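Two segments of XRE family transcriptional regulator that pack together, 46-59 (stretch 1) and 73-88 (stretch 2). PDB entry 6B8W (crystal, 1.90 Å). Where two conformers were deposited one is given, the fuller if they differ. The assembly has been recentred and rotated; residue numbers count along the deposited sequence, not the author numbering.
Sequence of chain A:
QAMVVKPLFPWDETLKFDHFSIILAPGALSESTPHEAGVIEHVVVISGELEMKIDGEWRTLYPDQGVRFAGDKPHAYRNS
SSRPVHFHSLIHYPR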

# COMPACT_ATOMS: atom_id res chain seq x y z
N ILE A 46 -1.86 -2.16 -8.06
CA ILE A 46 -1.04 -3.32 -7.75
C ILE A 46 -0.86 -4.15 -9.01
O ILE A 46 0.27 -4.45 -9.39
N SER A 47 -1.97 -4.51 -9.66
CA SER A 47 -1.92 -5.26 -10.92
C SER A 47 -3.06 -4.81 -11.84
O SER A 47 -4.12 -4.42 -11.38
N GLY A 48 -2.82 -4.83 -13.14
CA GLY A 48 -3.82 -4.39 -14.10
C GLY A 48 -3.65 -2.92 -14.42
O GLY A 48 -2.58 -2.37 -14.24
N GLU A 49 -4.74 -2.30 -14.88
CA GLU A 49 -4.78 -0.90 -15.27
C GLU A 49 -6.04 -0.29 -14.71
O GLU A 49 -7.11 -0.84 -14.88
N LEU A 50 -5.90 0.83 -14.03
CA LEU A 50 -7.03 1.51 -13.43
C LEU A 50 -7.26 2.90 -14.02
O LEU A 50 -6.30 3.65 -14.26
N GLU A 51 -8.51 3.26 -14.22
CA GLU A 51 -8.85 4.61 -14.60
C GLU A 51 -9.43 5.30 -13.34
O GLU A 51 -10.28 4.74 -12.67
N MET A 52 -8.91 6.49 -13.02
CA MET A 52 -9.38 7.29 -11.90
C MET A 52 -9.91 8.61 -12.42
O MET A 52 -9.24 9.29 -13.21
N LYS A 53 -11.08 9.00 -11.93
CA LYS A 53 -11.68 10.27 -12.27
C LYS A 53 -11.50 11.12 -11.01
O LYS A 53 -12.08 10.82 -9.98
N ILE A 54 -10.71 12.18 -11.13
CA ILE A 54 -10.38 13.06 -10.01
C ILE A 54 -10.47 14.48 -10.56
O ILE A 54 -9.97 14.76 -11.66
N ASP A 55 -11.10 15.38 -9.80
CA ASP A 55 -11.33 16.75 -10.23
C ASP A 55 -12.03 16.80 -11.59
O ASP A 55 -11.73 17.66 -12.42
N GLY A 56 -12.93 15.86 -11.83
CA GLY A 56 -13.70 15.81 -13.09
C GLY A 56 -12.95 15.29 -14.33
O GLY A 56 -13.49 15.36 -15.43
N GLU A 57 -11.74 14.77 -14.15
CA GLU A 57 -10.93 14.28 -15.30
C GLU A 57 -10.41 12.88 -15.07
O GLU A 57 -9.91 12.55 -13.98
N TRP A 58 -10.49 12.06 -16.13
CA TRP A 58 -9.99 10.70 -16.12
C TRP A 58 -8.49 10.62 -16.40
O TRP A 58 -7.97 11.38 -17.22
N ARG A 59 -7.83 9.68 -15.75
CA ARG A 59 -6.41 9.36 -16.00
C ARG A 59 -6.26 7.85 -15.83
O ARG A 59 -7.02 7.24 -15.09
N LYS A 73 -13.98 14.79 -2.14
CA LYS A 73 -14.51 15.33 -3.41
C LYS A 73 -14.95 14.15 -4.28
O LYS A 73 -14.34 13.09 -4.21
N PRO A 74 -16.01 14.33 -5.09
CA PRO A 74 -16.46 13.21 -5.93
C PRO A 74 -15.35 12.66 -6.82
O PRO A 74 -14.57 13.42 -7.40
N HIS A 75 -15.23 11.34 -6.85
CA HIS A 75 -14.23 10.68 -7.69
C HIS A 75 -14.78 9.33 -8.06
O HIS A 75 -15.77 8.89 -7.48
N ALA A 76 -14.13 8.69 -9.03
CA ALA A 76 -14.61 7.44 -9.54
C ALA A 76 -13.48 6.53 -9.94
O ALA A 76 -12.37 6.98 -10.20
N TYR A 77 -13.78 5.25 -9.97
CA TYR A 77 -12.82 4.23 -10.29
C TYR A 77 -13.42 3.43 -11.43
O TYR A 77 -14.56 3.03 -11.34
N ARG A 78 -12.64 3.16 -12.46
CA ARG A 78 -13.16 2.44 -13.60
C ARG A 78 -12.12 1.50 -14.19
O ARG A 78 -10.94 1.83 -14.23
N ASN A 79 -12.59 0.33 -14.63
CA ASN A 79 -11.75 -0.65 -15.29
C ASN A 79 -12.19 -0.77 -16.73
O ASN A 79 -13.25 -1.32 -17.00
N SER A 80 -11.40 -0.21 -17.64
CA SER A 80 -11.67 -0.30 -19.09
C SER A 80 -10.77 -1.32 -19.80
O SER A 80 -10.78 -1.38 -21.03
N SER A 81 -10.01 -2.12 -19.04
CA SER A 81 -9.18 -3.17 -19.61
C SER A 81 -10.02 -4.46 -19.67
O SER A 81 -11.17 -4.49 -19.21
N SER A 82 -9.43 -5.53 -20.18
CA SER A 82 -10.12 -6.82 -20.29
C SER A 82 -9.82 -7.84 -19.16
O SER A 82 -10.14 -9.02 -19.29
N ARG A 83 -9.19 -7.38 -18.08
CA ARG A 83 -8.90 -8.24 -16.93
C ARG A 83 -9.12 -7.46 -15.64
O ARG A 83 -9.15 -6.23 -15.66
N PRO A 84 -9.29 -8.16 -14.51
CA PRO A 84 -9.45 -7.43 -13.24
C PRO A 84 -8.30 -6.49 -12.92
O PRO A 84 -7.16 -6.73 -13.34
N VAL A 85 -8.61 -5.40 -12.24
CA VAL A 85 -7.56 -4.49 -11.77
C VAL A 85 -7.59 -4.53 -10.25
O VAL A 85 -8.65 -4.44 -9.64
N HIS A 86 -6.40 -4.73 -9.66
CA HIS A 86 -6.23 -4.80 -8.22
C HIS A 86 -5.53 -3.52 -7.78
O HIS A 86 -4.46 -3.20 -8.28
N PHE A 87 -6.14 -2.77 -6.86
CA PHE A 87 -5.49 -1.57 -6.36
C PHE A 87 -5.71 -1.44 -4.88
O PHE A 87 -6.51 -2.17 -4.30
N HIS A 88 -4.92 -0.60 -4.24
CA HIS A 88 -5.12 -0.30 -2.83
C HIS A 88 -5.63 1.11 -2.71
O HIS A 88 -5.24 2.00 -3.48

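Pro74 reaches stretch 1 through two waters: its O accepts from them at 2.7 and 2.9 Å, and they in turn accept from Asp55 N and Gly56 N, both at 2.9 Å, in the type I' turn. His75 adopts chi1 p (56°), and its ND1 donates to Lys73 O at 2.8 Å with a nearly straight angle of 173°; its CD2 lies 4.2 Å from Met52 CE. Ala76 is paired with Lys53 by Lys53 N to Ala76 O (3.0 Å) and Ala76 N to Lys53 O (3.1 Å). Its methyl therefore shares a face of the sheet with the Lys53 side chain, CB to CB 3.9 Å, and also meets Trp58, whose CH2 is 3.9 Å from Ala76 CB.

Tyr77 (chi1 m) lies on the other face with Met52, an m, m, m rotamer that brings Met52 SD to 3.2 Å from Tyr77 CD2. The sulfur is 53° off the ring normal, an oblique approach.

Arg78 has the most surface covered by the opposing stretch, 115 Å². With rotamers t, t, p, its guanidinium lies flat on Trp58: centres are 3.7 Å apart and planes at 6°, and Arg78 CZ sits 13° off the normal of the six-membered ring, so the contact is both a stack and a cation-pi interaction. The edge of the same group meets Glu51 (chi1 m, chi2 t) in a salt bridge, Arg78 NE to Glu51 OE1 2.7 Å. That carboxylate oxygen also accepts from Ser80 OG at 2.5 Å, with Ser80 in rotamer m.

Asn79 (t) organises the loop: its OD1 accepts from Ser81 N (3.0 Å) and Ser81 OG (2.7 Å), while Asn79 ND2 donates to Arg83 O at 2.8 Å. Ser81 (p) points toward stretch 1, and a water donating to Ser81 OG (2.7 Å) accepts from Glu49 N (3.0 Å). Arg83, deposited in two conformers, brings NH2 to 3.5 Å from Gly48 CA. At Gly48, an ideal CB would fall 2.8 Å from Pro84 O, a clash.

Val85 (p) places CG2 3.9 Å from Leu50 CB. His86 (t) has Ile46 CB over its ring face, 4.0 Å from the centroid; a water links His86 ND1 (2.7 Å) to Ser47 OG (3.0 Å). Phe87 (p) receives Leu50 CD2 over its face, 4.0 Å from the centroid and 16° off the normal. His88 (m) completes the series, with Ile46 CD1 3.7 Å from its ring centroid and only 6° off the normal.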

# COMPACT_ATOMS: atom_id res chain seq x y z
CB ILE A 46 -1.68 -4.17 -6.63
CG1 ILE A 46 -1.97 -3.30 -5.39
CG2 ILE A 46 -0.80 -5.35 -6.28
CD1 ILE A 46 -0.82 -2.46 -4.90
CB SER A 47 -1.99 -6.77 -10.67
OG SER A 47 -3.21 -7.15 -10.08
CB GLU A 49 -4.87 -0.75 -16.78
CG GLU A 49 -3.74 -1.39 -17.53
CD GLU A 49 -3.85 -1.19 -19.02
OE1 GLU A 49 -4.80 -0.51 -19.48
OE2 GLU A 49 -2.95 -1.70 -19.70
CB LEU A 50 -6.77 1.68 -11.93
CG LEU A 50 -7.84 2.41 -11.11
CD1 LEU A 50 -9.10 1.57 -11.05
CD2 LEU A 50 -7.34 2.69 -9.70
CB GLU A 51 -9.86 4.61 -15.73
CG GLU A 51 -9.29 4.15 -17.06
CD GLU A 51 -10.35 4.01 -18.14
OE1 GLU A 51 -11.50 3.60 -17.84
OE2 GLU A 51 -10.01 4.24 -19.33
CB MET A 52 -8.26 7.64 -10.91
CG MET A 52 -7.80 6.52 -9.99
SD MET A 52 -9.08 5.87 -8.92
CE MET A 52 -9.51 7.31 -7.95
CB LYS A 53 -13.15 10.14 -12.63
CG LYS A 53 -13.71 11.42 -13.20
CD LYS A 53 -15.19 11.30 -13.54
CE LYS A 53 -15.66 12.54 -14.27
NZ LYS A 53 -17.09 12.39 -14.64
CB ILE A 54 -8.94 12.77 -9.53
CG1 ILE A 54 -8.86 11.38 -8.89
CG2 ILE A 54 -8.46 13.82 -8.54
CD1 ILE A 54 -7.47 10.83 -8.78
CB ASP A 55 -10.01 17.57 -10.24
CG ASP A 55 -9.38 17.69 -8.84
OD1 ASP A 55 -10.12 17.82 -7.86
OD2 ASP A 55 -8.13 17.65 -8.73
CB GLU A 57 -9.72 15.19 -15.55
CG GLU A 57 -10.05 16.65 -15.83
CD GLU A 57 -10.74 16.88 -17.17
OE1 GLU A 57 -10.59 16.06 -18.11
OE2 GLU A 57 -11.43 17.91 -17.29
CB TRP A 58 -10.70 9.85 -17.18
CG TRP A 58 -12.12 9.58 -16.88
CD1 TRP A 58 -13.22 10.22 -17.42
CD2 TRP A 58 -12.61 8.63 -15.95
NE1 TRP A 58 -14.36 9.70 -16.88
CE2 TRP A 58 -14.02 8.72 -15.97
CE3 TRP A 58 -12.01 7.69 -15.11
CZ2 TRP A 58 -14.84 7.91 -15.18
CZ3 TRP A 58 -12.82 6.88 -14.30
CH2 TRP A 58 -14.23 6.99 -14.36
CB ARG A 59 -5.45 10.08 -15.05
CG ARG A 59 -5.42 9.49 -13.63
CD ARG A 59 -4.50 10.28 -12.71
NE ARG A 59 -5.11 11.55 -12.31
CZ ARG A 59 -4.50 12.47 -11.56
NH1 ARG A 59 -3.24 12.26 -11.13
NH2 ARG A 59 -5.13 13.59 -11.23
CB LYS A 73 -13.46 16.14 -4.14
CG LYS A 73 -12.90 17.32 -3.36
CD LYS A 73 -13.97 18.33 -2.99
CE LYS A 73 -13.41 19.38 -2.07
NZ LYS A 73 -14.50 20.30 -1.66
CB PRO A 74 -17.58 13.82 -6.79
CG PRO A 74 -18.05 15.01 -6.02
CD PRO A 74 -16.88 15.52 -5.23
CB HIS A 75 -12.86 10.59 -7.01
CG HIS A 75 -12.85 9.92 -5.68
ND1 HIS A 75 -13.23 10.56 -4.52
CD2 HIS A 75 -12.41 8.70 -5.30
CE1 HIS A 75 -13.07 9.74 -3.49
NE2 HIS A 75 -12.57 8.60 -3.94
CB ALA A 76 -15.53 7.69 -10.72
CB TYR A 77 -12.62 3.30 -9.08
CG TYR A 77 -12.41 3.99 -7.73
CD1 TYR A 77 -13.48 4.44 -6.99
CD2 TYR A 77 -11.15 4.11 -7.17
CE1 TYR A 77 -13.31 5.04 -5.75
CE2 TYR A 77 -10.96 4.70 -5.92
CZ TYR A 77 -12.05 5.17 -5.22
OH TYR A 77 -11.90 5.76 -3.97
CB ARG A 78 -13.65 3.44 -14.66
CG ARG A 78 -14.40 2.83 -15.84
CD ARG A 78 -14.99 3.90 -16.76
NE ARG A 78 -13.97 4.71 -17.40
CZ ARG A 78 -14.19 5.77 -18.18
NH1 ARG A 78 -15.42 6.19 -18.44
NH2 ARG A 78 -13.16 6.41 -18.73
CB ASN A 79 -11.86 -2.02 -14.62
CG ASN A 79 -10.87 -3.03 -15.18
OD1 ASN A 79 -10.18 -2.75 -16.16
ND2 ASN A 79 -10.80 -4.21 -14.57
CB SER A 80 -11.57 1.06 -19.75
OG SER A 80 -12.63 1.87 -19.33
CB SER A 81 -7.94 -3.43 -18.74
OG SER A 81 -8.30 -4.11 -17.54
CB SER A 82 -9.80 -7.43 -21.64
OG SER A 82 -8.40 -7.60 -21.74
CB ARG A 83 -7.47 -8.75 -17.00
CG ARG A 83 -6.40 -7.68 -16.82
CD ARG A 83 -5.03 -8.31 -16.92
NE ARG A 83 -3.97 -7.34 -16.66
CZ ARG A 83 -3.57 -6.40 -17.51
NH1 ARG A 83 -4.16 -6.23 -18.70
NH2 ARG A 83 -2.57 -5.59 -17.16
CB PRO A 84 -9.51 -8.54 -12.19
CG PRO A 84 -9.92 -9.78 -12.93
CD PRO A 84 -9.39 -9.63 -14.33
CB VAL A 85 -7.69 -3.05 -12.28
CG1 VAL A 85 -9.03 -2.42 -11.90
CG2 VAL A 85 -6.54 -2.18 -11.78
CB HIS A 86 -5.39 -6.03 -7.87
CG HIS A 86 -5.12 -6.19 -6.40
ND1 HIS A 86 -4.05 -6.91 -5.93
CD2 HIS A 86 -5.74 -5.68 -5.31
CE1 HIS A 86 -4.05 -6.89 -4.61
NE2 HIS A 86 -5.05 -6.12 -4.21
CB PHE A 87 -5.96 -0.32 -7.12
CG PHE A 87 -7.42 -0.00 -6.98
CD1 PHE A 87 -8.36 -0.61 -7.80
CD2 PHE A 87 -7.86 0.93 -6.05
CE1 PHE A 87 -9.70 -0.31 -7.69
CE2 PHE A 87 -9.21 1.24 -5.92
CZ PHE A 87 -10.14 0.63 -6.75
CB HIS A 88 -3.86 -0.37 -1.97
CG HIS A 88 -3.25 -1.72 -1.86
ND1 HIS A 88 -2.00 -1.92 -1.29
CD2 HIS A 88 -3.67 -2.94 -2.26
CE1 HIS A 88 -1.70 -3.20 -1.33
NE2 HIS A 88 -2.69 -3.84 -1.93
O HOH W 1 -2.40 -8.44 -7.50
O HOH W 2 -4.87 -7.66 -12.21
O HOH W 3 -8.67 0.49 -16.89
O HOH W 4 -6.67 -4.58 -15.49
O HOH W 5 -12.03 14.41 -7.20
O HOH W 6 -14.20 13.79 -10.29